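Local coordinates for protein Kif13b (Mus musculus, PDB 5B64) that is a kinesin-family protein, probably moving cargo along microtubules, of which this fragment folds as helices beside a small sheet and binds another protein, at residues V19-L24 with W79-L84; R26-I31 with N86-M91; V43-P48 with L61-A66. All coordinates share one frame; numbering follows the deposited sequence.

Contact 1: V19-L24 with W79-L84; sequences VKANLL and WSLEKL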
loop_
_atom_site.group_PDB
_atom_site.type_symbol
_atom_site.label_atom_id
_atom_site.label_comp_id
_atom_site.label_asym_id
_atom_site.label_seq_id
_atom_site.Cartn_x
_atom_site.Cartn_y
_atom_site.Cartn_z
ATOM N N VAL B 19 -0.784 -31.847 -4.795
ATOM C CA VAL B 19 -1.233 -31.743 -3.417
ATOM C C VAL B 19 -0.502 -30.611 -2.692
ATOM O O VAL B 19 -1.120 -29.780 -2.021
ATOM C CB VAL B 19 -1.040 -33.078 -2.683
ATOM C CG1 VAL B 19 -1.008 -32.861 -1.183
ATOM C CG2 VAL B 19 -2.151 -34.063 -3.100
ATOM N N LYS B 20 0.815 -30.586 -2.848
ATOM C CA LYS B 20 1.652 -29.535 -2.294
ATOM C C LYS B 20 1.184 -28.157 -2.759
ATOM O O LYS B 20 1.022 -27.259 -1.950
ATOM C CB LYS B 20 3.103 -29.779 -2.721
ATOM C CG LYS B 20 4.134 -28.731 -2.320
ATOM C CD LYS B 20 5.520 -29.282 -2.624
ATOM C CE LYS B 20 6.633 -28.339 -2.180
ATOM N NZ LYS B 20 7.923 -29.063 -1.895
ATOM N N ALA B 21 0.958 -28.008 -4.061
ATOM C CA ALA B 21 0.598 -26.716 -4.633
ATOM C C ALA B 21 -0.769 -26.285 -4.135
ATOM O O ALA B 21 -1.002 -25.101 -3.851
ATOM C CB ALA B 21 0.610 -26.781 -6.160
ATOM N N ASN B 22 -1.669 -27.260 -4.037
ATOM C CA ASN B 22 -3.019 -27.021 -3.558
ATOM C C ASN B 22 -3.047 -26.354 -2.192
ATOM O O ASN B 22 -3.796 -25.406 -1.979
ATOM C CB ASN B 22 -3.813 -28.319 -3.533
ATOM C CG ASN B 22 -4.497 -28.594 -4.846
ATOM O OD1 ASN B 22 -4.570 -27.722 -5.712
ATOM N ND2 ASN B 22 -5.037 -29.801 -4.996
ATOM N N LEU B 23 -2.217 -26.856 -1.281
ATOM C CA LEU B 23 -2.040 -26.258 0.037
ATOM C C LEU B 23 -1.401 -24.845 0.009
ATOM O O LEU B 23 -1.913 -23.917 0.626
ATOM C CB LEU B 23 -1.198 -27.189 0.921
ATOM C CG LEU B 23 -1.852 -28.280 1.784
ATOM C CD1 LEU B 23 -3.373 -28.234 1.733
ATOM C CD2 LEU B 23 -1.335 -29.685 1.453
ATOM N N LEU B 24 -0.280 -24.691 -0.693
ATOM C CA LEU B 24 0.486 -23.446 -0.669
ATOM C C LEU B 24 -0.329 -22.278 -1.191
ATOM O O LEU B 24 -0.281 -21.168 -0.664
ATOM C CB LEU B 24 1.750 -23.583 -1.510
ATOM C CG LEU B 24 2.717 -24.668 -1.043
ATOM C CD1 LEU B 24 4.066 -24.520 -1.722
ATOM C CD2 LEU B 24 2.858 -24.625 0.466
ATOM N N TRP B 79 3.090 -18.050 -12.127
ATOM C CA TRP B 79 4.323 -18.361 -11.403
ATOM C C TRP B 79 4.587 -19.864 -11.380
ATOM O O TRP B 79 3.666 -20.684 -11.360
ATOM C CB TRP B 79 4.225 -17.963 -9.946
ATOM C CG TRP B 79 4.025 -16.547 -9.654
ATOM C CD1 TRP B 79 3.900 -15.527 -10.540
ATOM C CD2 TRP B 79 3.911 -15.976 -8.351
ATOM N NE1 TRP B 79 3.726 -14.344 -9.867
ATOM C CE2 TRP B 79 3.719 -14.592 -8.524
ATOM C CE3 TRP B 79 3.948 -16.502 -7.054
ATOM C CZ2 TRP B 79 3.574 -13.720 -7.441
ATOM C CZ3 TRP B 79 3.808 -15.635 -5.982
ATOM C CH2 TRP B 79 3.630 -14.259 -6.181
ATOM N N SER B 80 5.856 -20.225 -11.323
ATOM C CA SER B 80 6.217 -21.608 -11.087
ATOM C C SER B 80 5.917 -21.939 -9.631
ATOM O O SER B 80 5.852 -21.044 -8.778
ATOM C CB SER B 80 7.706 -21.816 -11.348
ATOM O OG SER B 80 8.488 -21.246 -10.301
ATOM N N LEU B 81 5.733 -23.226 -9.351
ATOM C CA LEU B 81 5.545 -23.690 -7.988
ATOM C C LEU B 81 6.720 -23.244 -7.107
ATOM O O LEU B 81 6.519 -22.726 -6.004
ATOM C CB LEU B 81 5.375 -25.212 -7.949
ATOM C CG LEU B 81 5.106 -25.762 -6.546
ATOM C CD1 LEU B 81 3.826 -25.122 -5.941
ATOM C CD2 LEU B 81 5.044 -27.278 -6.507
ATOM N N GLU B 82 7.938 -23.434 -7.613
ATOM C CA GLU B 82 9.157 -23.043 -6.901
ATOM C C GLU B 82 9.092 -21.569 -6.541
ATOM O O GLU B 82 9.484 -21.171 -5.453
ATOM C CB GLU B 82 10.401 -23.311 -7.754
ATOM C CG GLU B 82 11.707 -22.825 -7.132
ATOM C CD GLU B 82 12.932 -23.004 -8.044
ATOM O OE1 GLU B 82 14.060 -23.143 -7.508
ATOM O OE2 GLU B 82 12.776 -22.991 -9.289
ATOM N N LYS B 83 8.581 -20.760 -7.461
ATOM C CA LYS B 83 8.495 -19.337 -7.215
ATOM C C LYS B 83 7.486 -18.995 -6.105
ATOM O O LYS B 83 7.774 -18.146 -5.247
ATOM C CB LYS B 83 8.216 -18.558 -8.505
ATOM C CG LYS B 83 7.819 -17.119 -8.225
ATOM C CD LYS B 83 7.849 -16.254 -9.449
ATOM C CE LYS B 83 7.250 -14.897 -9.142
ATOM N NZ LYS B 83 7.502 -13.959 -10.253
ATOM N N LEU B 84 6.319 -19.643 -6.112
ATOM C CA LEU B 84 5.348 -19.449 -5.035
ATOM C C LEU B 84 5.963 -19.882 -3.692
ATOM O O LEU B 84 5.862 -19.189 -2.669
ATOM C CB LEU B 84 4.068 -20.232 -5.318
ATOM C CG LEU B 84 2.962 -20.224 -4.255
ATOM C CD1 LEU B 84 2.444 -18.828 -3.988
ATOM C CD2 LEU B 84 1.784 -21.138 -4.651
#
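The first turn of helix 81-100, just after strand 75-80, packs against the middle of helix 9-34, where A21 and L24 meet L81 and L84. The closest approach is at the methyl of A21: its CB lies 3.6 Å from L81 CD1. L81 CG stands anti to its backbone N (chi1 -177°), and from it CD1 reaches A21. The same CD1 also approaches L24, though more loosely, with L24 CD1 at 4.3 Å. One branch of L81 therefore spans two residues a turn apart on the other helix. Its second methyl, CD2, faces the alkyl chain of K20 and sits 4.4 Å from K20 CD. Beyond that carbon, K20 NZ makes a long, weak ion pair with E85. One turn further on, L84 presents CD2 to L24 CB at 4.0 Å. L84 also touches V25 and A28 of helix 9-34.

The start of helix 81-100 is held by S80 at the N-cap position. K83 N donates to S80 OG at 2.9 Å, with an N-H...O angle of 147°. K83 then runs back past W79 and places CE 3.4 Å above the plane of the W79 ring, offset towards the rim. Its NZ pairs with D120, which lies outside both segments.

Between the two segments the attraction is apolar: leucine methyls of L81 and L84 against the A21 methyl and against L24 CD1 and CB, with the K20 chain at the margin. The polar bonds lie apart from that seam, at the serine cap and at the end of K83. Such a joint depends on the fit of carbon surfaces rather than on directed bonds.

Contact 2: R26-I31 with N86-M91; sequences REASYI and NRLLDM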
loop_
_atom_site.group_PDB
_atom_site.type_symbol
_atom_site.label_atom_id
_atom_site.label_comp_id
_atom_site.label_asym_id
_atom_site.label_seq_id
_atom_site.Cartn_x
_atom_site.Cartn_y
_atom_site.Cartn_z
ATOM N N ARG B 26 -3.355 -21.947 -1.046
ATOM C CA ARG B 26 -4.294 -21.598 -0.003
ATOM C C ARG B 26 -3.676 -20.711 1.081
ATOM O O ARG B 26 -4.341 -19.827 1.624
ATOM C CB ARG B 26 -4.827 -22.876 0.622
ATOM C CG ARG B 26 -6.005 -23.432 -0.112
ATOM C CD ARG B 26 -7.171 -23.584 0.852
ATOM N NE ARG B 26 -7.436 -24.993 1.109
ATOM C CZ ARG B 26 -8.413 -25.441 1.886
ATOM N NH1 ARG B 26 -9.233 -24.591 2.503
ATOM N NH2 ARG B 26 -8.562 -26.746 2.045
ATOM N N GLU B 27 -2.412 -20.961 1.412
ATOM C CA GLU B 27 -1.742 -20.156 2.429
ATOM C C GLU B 27 -1.449 -18.783 1.849
ATOM O O GLU B 27 -1.662 -17.768 2.516
ATOM C CB GLU B 27 -0.472 -20.825 2.978
ATOM C CG GLU B 27 0.261 -19.981 4.035
ATOM C CD GLU B 27 1.135 -20.799 5.008
ATOM O OE1 GLU B 27 2.371 -20.608 5.030
ATOM O OE2 GLU B 27 0.583 -21.615 5.781
ATOM N N ALA B 28 -0.994 -18.744 0.598
ATOM C CA ALA B 28 -0.698 -17.461 -0.035
ATOM C C ALA B 28 -1.960 -16.588 -0.047
ATOM O O ALA B 28 -1.924 -15.419 0.345
ATOM C CB ALA B 28 -0.157 -17.652 -1.441
ATOM N N SER B 29 -3.076 -17.180 -0.455
ATOM C CA SER B 29 -4.328 -16.453 -0.561
ATOM C C SER B 29 -4.742 -15.791 0.743
ATOM O O SER B 29 -5.281 -14.678 0.744
ATOM C CB SER B 29 -5.443 -17.376 -1.038
ATOM O OG SER B 29 -5.310 -17.613 -2.429
ATOM N N TYR B 30 -4.484 -16.476 1.850
ATOM C CA TYR B 30 -4.953 -16.018 3.144
ATOM C C TYR B 30 -4.146 -14.793 3.615
ATOM O O TYR B 30 -4.715 -13.788 4.093
ATOM C CB TYR B 30 -4.859 -17.158 4.163
ATOM C CG TYR B 30 -5.078 -16.686 5.570
ATOM C CD1 TYR B 30 -4.006 -16.519 6.445
ATOM C CD2 TYR B 30 -6.357 -16.364 6.018
ATOM C CE1 TYR B 30 -4.218 -16.049 7.755
ATOM C CE2 TYR B 30 -6.564 -15.907 7.305
ATOM C CZ TYR B 30 -5.496 -15.752 8.162
ATOM O OH TYR B 30 -5.722 -15.294 9.429
ATOM N N ILE B 31 -2.822 -14.896 3.494
ATOM C CA ILE B 31 -1.930 -13.827 3.898
ATOM C C ILE B 31 -2.197 -12.603 3.046
ATOM O O ILE B 31 -2.219 -11.466 3.537
ATOM C CB ILE B 31 -0.475 -14.241 3.713
ATOM C CG1 ILE B 31 -0.150 -15.405 4.646
ATOM C CG2 ILE B 31 0.440 -13.065 3.958
ATOM C CD1 ILE B 31 1.183 -15.980 4.426
ATOM N N ASN B 86 9.078 -19.977 -2.771
ATOM C CA ASN B 86 9.992 -18.905 -2.358
ATOM C C ASN B 86 9.305 -17.608 -1.903
ATOM O O ASN B 86 9.670 -17.035 -0.862
ATOM C CB ASN B 86 10.991 -18.579 -3.455
ATOM C CG ASN B 86 12.011 -19.669 -3.643
ATOM O OD1 ASN B 86 12.480 -20.278 -2.672
ATOM N ND2 ASN B 86 12.364 -19.936 -4.899
ATOM N N ARG B 87 8.327 -17.138 -2.678
ATOM C CA ARG B 87 7.607 -15.933 -2.290
ATOM C C ARG B 87 6.930 -16.102 -0.949
ATOM O O ARG B 87 6.832 -15.139 -0.195
ATOM C CB ARG B 87 6.560 -15.535 -3.324
ATOM C CG ARG B 87 7.114 -14.704 -4.434
ATOM C CD ARG B 87 7.785 -13.407 -3.958
ATOM N NE ARG B 87 8.493 -12.831 -5.088
ATOM C CZ ARG B 87 7.898 -12.260 -6.130
ATOM N NH1 ARG B 87 8.631 -11.800 -7.140
ATOM N NH2 ARG B 87 6.573 -12.135 -6.164
ATOM N N LEU B 88 6.450 -17.316 -0.662
ATOM C CA LEU B 88 5.882 -17.622 0.658
ATOM C C LEU B 88 6.845 -17.298 1.820
ATOM O O LEU B 88 6.416 -16.872 2.887
ATOM C CB LEU B 88 5.394 -19.074 0.738
ATOM C CG LEU B 88 3.997 -19.207 0.130
ATOM C CD1 LEU B 88 3.604 -20.682 -0.071
ATOM C CD2 LEU B 88 2.969 -18.461 0.978
ATOM N N LEU B 89 8.139 -17.501 1.606
ATOM C CA LEU B 89 9.114 -17.133 2.604
ATOM C C LEU B 89 8.912 -15.656 2.962
ATOM O O LEU B 89 8.904 -15.280 4.139
ATOM C CB LEU B 89 10.523 -17.381 2.068
ATOM C CG LEU B 89 11.202 -18.722 2.357
ATOM C CD1 LEU B 89 10.190 -19.834 2.503
ATOM C CD2 LEU B 89 12.247 -19.066 1.266
ATOM N N ASP B 90 8.707 -14.842 1.935
ATOM C CA ASP B 90 8.556 -13.403 2.088
ATOM C C ASP B 90 7.195 -12.987 2.652
ATOM O O ASP B 90 7.122 -12.091 3.491
ATOM C CB ASP B 90 8.815 -12.699 0.751
ATOM C CG ASP B 90 10.248 -12.867 0.270
ATOM O OD1 ASP B 90 11.178 -12.855 1.117
ATOM O OD2 ASP B 90 10.447 -13.010 -0.960
ATOM N N MET B 91 6.128 -13.627 2.176
ATOM C CA MET B 91 4.765 -13.361 2.633
ATOM C C MET B 91 4.611 -13.653 4.134
ATOM O O MET B 91 4.095 -12.827 4.892
ATOM C CB MET B 91 3.774 -14.216 1.833
ATOM C CG MET B 91 3.869 -14.093 0.311
ATOM S SD MET B 91 2.538 -15.033 -0.480
ATOM C CE MET B 91 3.056 -15.115 -2.185
#
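I31 CG1 (chi1 -64°) and M91 CG (chi1 -54°) both lie anti to their carbonyl carbons. I31 thus has CG2 anti to its backbone N, and M91 is extended beyond CG. The two side chains cross obliquely. I31 CD1 comes 4.1 Å from M91 CB, and I31 CG2 lies 3.8 Å from the carbonyl oxygen M91 O. M91 also extends to A28 on the other helix, with M91 SD 3.9 Å from A28 CB. A28 is small enough for a second neighbour: L88 CD2 packs 4.0 Å from A28 CB and 3.9 Å from A28 CA. That methyl rests against the backbone of helix 9-34 as well as on the alanine. At the margin, E27 CG is 4.4 Å from L88 CD2.

The helices run in roughly the same direction, at 32° for these short segments, with their axes 10.5 Å apart. The polar end of E27 turns to R92, in a salt bridge between OE1 and NE. Y41 of strand 40-46 touches A28 and M91, and F118 touches I31 and M91. R87 takes no part in the contact with 26-31; its NE forms a salt bridge with an acidic side chain of another protein chain.

The interface is mostly apolar: methyls, the M91 thioether and A28, with the M91 carbonyl oxygen touched by I31 CG2. The charges sit off the seam. E27 is at its margin, and R87 is on the side of helix 81-100 that meets the other protein. The small side chain of A28 is what lets L88 CD2 and M91 SD both come close to helix 9-34.

Contact 3: V43-P48 with L61-A66; sequences VTLQIP and LLSEPA
T44 and Q46 pair with A66 and E64 in a three-stranded antiparallel sheet, where outer strand 40-46 lies beside middle strand 64-71, with 75-80 beyond. Four backbone bonds join the two strands. T44 N donates to A66 O, and A66 N returns a bond to T44 O at 2.8 Å. Q46 N donates to E64 O at 3.0 Å, and E64 N donates to Q46 O. T44 O has a further CA-H contact from P65. Between these pairs, L45 lies opposite P65 in a non-hydrogen-bonded pair, their side chains diverging. The missing N-H of proline costs no bond between these two strands. Beyond the strand, L62 O accepts from S51 OG.

Q46 holds CG between its backbone N and carbonyl carbon (chi1 73°) and lays its amide over A66, with NE2 3.5 Å from A66 CB. E64 brings its carboxylate against the ring of P48, with CD 3.5 Å from P48 CG. An alanine at E64 would probably leave the P48 ring without this cover, while the backbone pair with Q46 could remain. I47 CG2 meets L62 CB at 3.6 Å. The four N-H...O bonds fix the register, while the Q46 and E64 side chains lie over A66 and P48.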
loop_
_atom_site.group_PDB
_atom_site.type_symbol
_atom_site.label_atom_id
_atom_site.label_comp_id
_atom_site.label_asym_id
_atom_site.label_seq_id
_atom_site.Cartn_x
_atom_site.Cartn_y
_atom_site.Cartn_z
ATOM N N VAL B 43 -4.287 -23.281 -9.143
ATOM C CA VAL B 43 -3.335 -24.270 -9.617
ATOM C C VAL B 43 -3.663 -24.734 -11.051
ATOM O O VAL B 43 -4.798 -25.141 -11.345
ATOM C CB VAL B 43 -3.250 -25.474 -8.644
ATOM C CG1 VAL B 43 -2.296 -26.550 -9.175
ATOM C CG2 VAL B 43 -2.832 -25.012 -7.253
ATOM N N THR B 44 -2.667 -24.630 -11.935
ATOM C CA THR B 44 -2.740 -25.173 -13.288
ATOM C C THR B 44 -1.527 -26.036 -13.603
ATOM O O THR B 44 -0.675 -26.307 -12.761
ATOM C CB THR B 44 -2.717 -24.080 -14.366
ATOM O OG1 THR B 44 -2.360 -22.813 -13.784
ATOM C CG2 THR B 44 -4.053 -24.010 -15.128
ATOM N N LEU B 45 -1.434 -26.437 -14.857
ATOM C CA LEU B 45 -0.256 -27.146 -15.307
ATOM C C LEU B 45 0.648 -26.280 -16.172
ATOM O O LEU B 45 0.238 -25.259 -16.744
ATOM C CB LEU B 45 -0.660 -28.399 -16.068
ATOM C CG LEU B 45 -1.454 -29.381 -15.204
ATOM C CD1 LEU B 45 -1.629 -30.713 -15.936
ATOM C CD2 LEU B 45 -0.855 -29.584 -13.807
ATOM N N GLN B 46 1.903 -26.681 -16.234
ATOM C CA GLN B 46 2.750 -26.226 -17.311
ATOM C C GLN B 46 3.719 -27.336 -17.669
ATOM O O GLN B 46 3.912 -28.296 -16.916
ATOM C CB GLN B 46 3.471 -24.913 -16.978
ATOM C CG GLN B 46 4.621 -25.015 -15.975
ATOM C CD GLN B 46 5.193 -23.634 -15.615
ATOM O OE1 GLN B 46 5.131 -22.692 -16.419
ATOM N NE2 GLN B 46 5.731 -23.506 -14.399
ATOM N N ILE B 47 4.290 -27.205 -18.852
ATOM C CA ILE B 47 5.304 -28.108 -19.310
ATOM C C ILE B 47 6.582 -27.290 -19.449
ATOM O O ILE B 47 6.734 -26.500 -20.385
ATOM C CB ILE B 47 4.871 -28.767 -20.624
ATOM C CG1 ILE B 47 3.550 -29.501 -20.403
ATOM C CG2 ILE B 47 5.945 -29.722 -21.143
ATOM C CD1 ILE B 47 3.140 -30.337 -21.556
ATOM N N PRO B 48 7.485 -27.443 -18.477
ATOM C CA PRO B 48 8.758 -26.720 -18.440
ATOM C C PRO B 48 9.680 -27.234 -19.531
ATOM O O PRO B 48 9.447 -28.324 -20.045
ATOM C CB PRO B 48 9.327 -27.091 -17.072
ATOM C CG PRO B 48 8.691 -28.427 -16.746
ATOM C CD PRO B 48 7.322 -28.372 -17.341
ATOM N N LEU B 61 4.141 -38.337 -18.116
ATOM C CA LEU B 61 3.516 -37.008 -18.096
ATOM C C LEU B 61 4.564 -35.920 -18.040
ATOM O O LEU B 61 5.489 -35.995 -17.239
ATOM C CB LEU B 61 2.573 -36.849 -16.896
ATOM C CG LEU B 61 1.389 -37.815 -16.859
ATOM C CD1 LEU B 61 1.750 -39.024 -16.044
ATOM C CD2 LEU B 61 0.161 -37.155 -16.309
ATOM N N LEU B 62 4.406 -34.904 -18.881
ATOM C CA LEU B 62 5.349 -33.782 -18.940
ATOM C C LEU B 62 5.010 -32.683 -17.918
ATOM O O LEU B 62 5.827 -31.791 -17.629
ATOM C CB LEU B 62 5.346 -33.178 -20.344
ATOM C CG LEU B 62 6.150 -33.823 -21.476
ATOM C CD1 LEU B 62 6.444 -35.310 -21.234
ATOM C CD2 LEU B 62 5.418 -33.611 -22.795
ATOM N N SER B 63 3.803 -32.756 -17.370
ATOM C CA SER B 63 3.302 -31.681 -16.531
ATOM C C SER B 63 3.827 -31.639 -15.116
ATOM O O SER B 63 4.154 -32.653 -14.493
ATOM C CB SER B 63 1.780 -31.700 -16.483
ATOM O OG SER B 63 1.270 -31.065 -17.630
ATOM N N GLU B 64 3.884 -30.422 -14.618
ATOM C CA GLU B 64 4.057 -30.188 -13.209
ATOM C C GLU B 64 3.209 -28.966 -12.886
ATOM O O GLU B 64 2.798 -28.238 -13.795
ATOM C CB GLU B 64 5.519 -29.949 -12.903
ATOM C CG GLU B 64 6.069 -28.725 -13.548
ATOM C CD GLU B 64 7.572 -28.681 -13.419
ATOM O OE1 GLU B 64 8.132 -27.575 -13.222
ATOM O OE2 GLU B 64 8.189 -29.770 -13.509
ATOM N N PRO B 65 2.907 -28.754 -11.601
ATOM C CA PRO B 65 2.019 -27.632 -11.282
ATOM C C PRO B 65 2.644 -26.249 -11.472
ATOM O O PRO B 65 3.839 -26.022 -11.238
ATOM C CB PRO B 65 1.670 -27.864 -9.807
ATOM C CG PRO B 65 1.989 -29.295 -9.550
ATOM C CD PRO B 65 3.112 -29.651 -10.451
ATOM N N ALA B 66 1.802 -25.325 -11.917
ATOM C CA ALA B 66 2.143 -23.908 -11.976
ATOM C C ALA B 66 0.993 -23.113 -11.355
ATOM O O ALA B 66 -0.098 -23.651 -11.114
ATOM C CB ALA B 66 2.414 -23.458 -13.420
#

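How the contacts relate
Contacts 1 and 2 are successive turns of one seam between helix 9-34 and helix 81-100, their centres 10 Å apart. A21, L24, A28 and I31 face L81, L84, L88 and M91, with the same spacing of three, four and three residues on each helix. They touch directly: L24 CB is 3.7 Å from L88 CD1, and L84 CD1 is 3.8 Å from A28 CB. Contact 3 lies at the end of the sheet, its centre 11 Å from that of contact 1. These two meet at several places, among them L81 CB, 3.7 Å from P65 O. Contact 3 does not touch contact 2: their centres are about 20 Å apart and their nearest atoms about 7 Å.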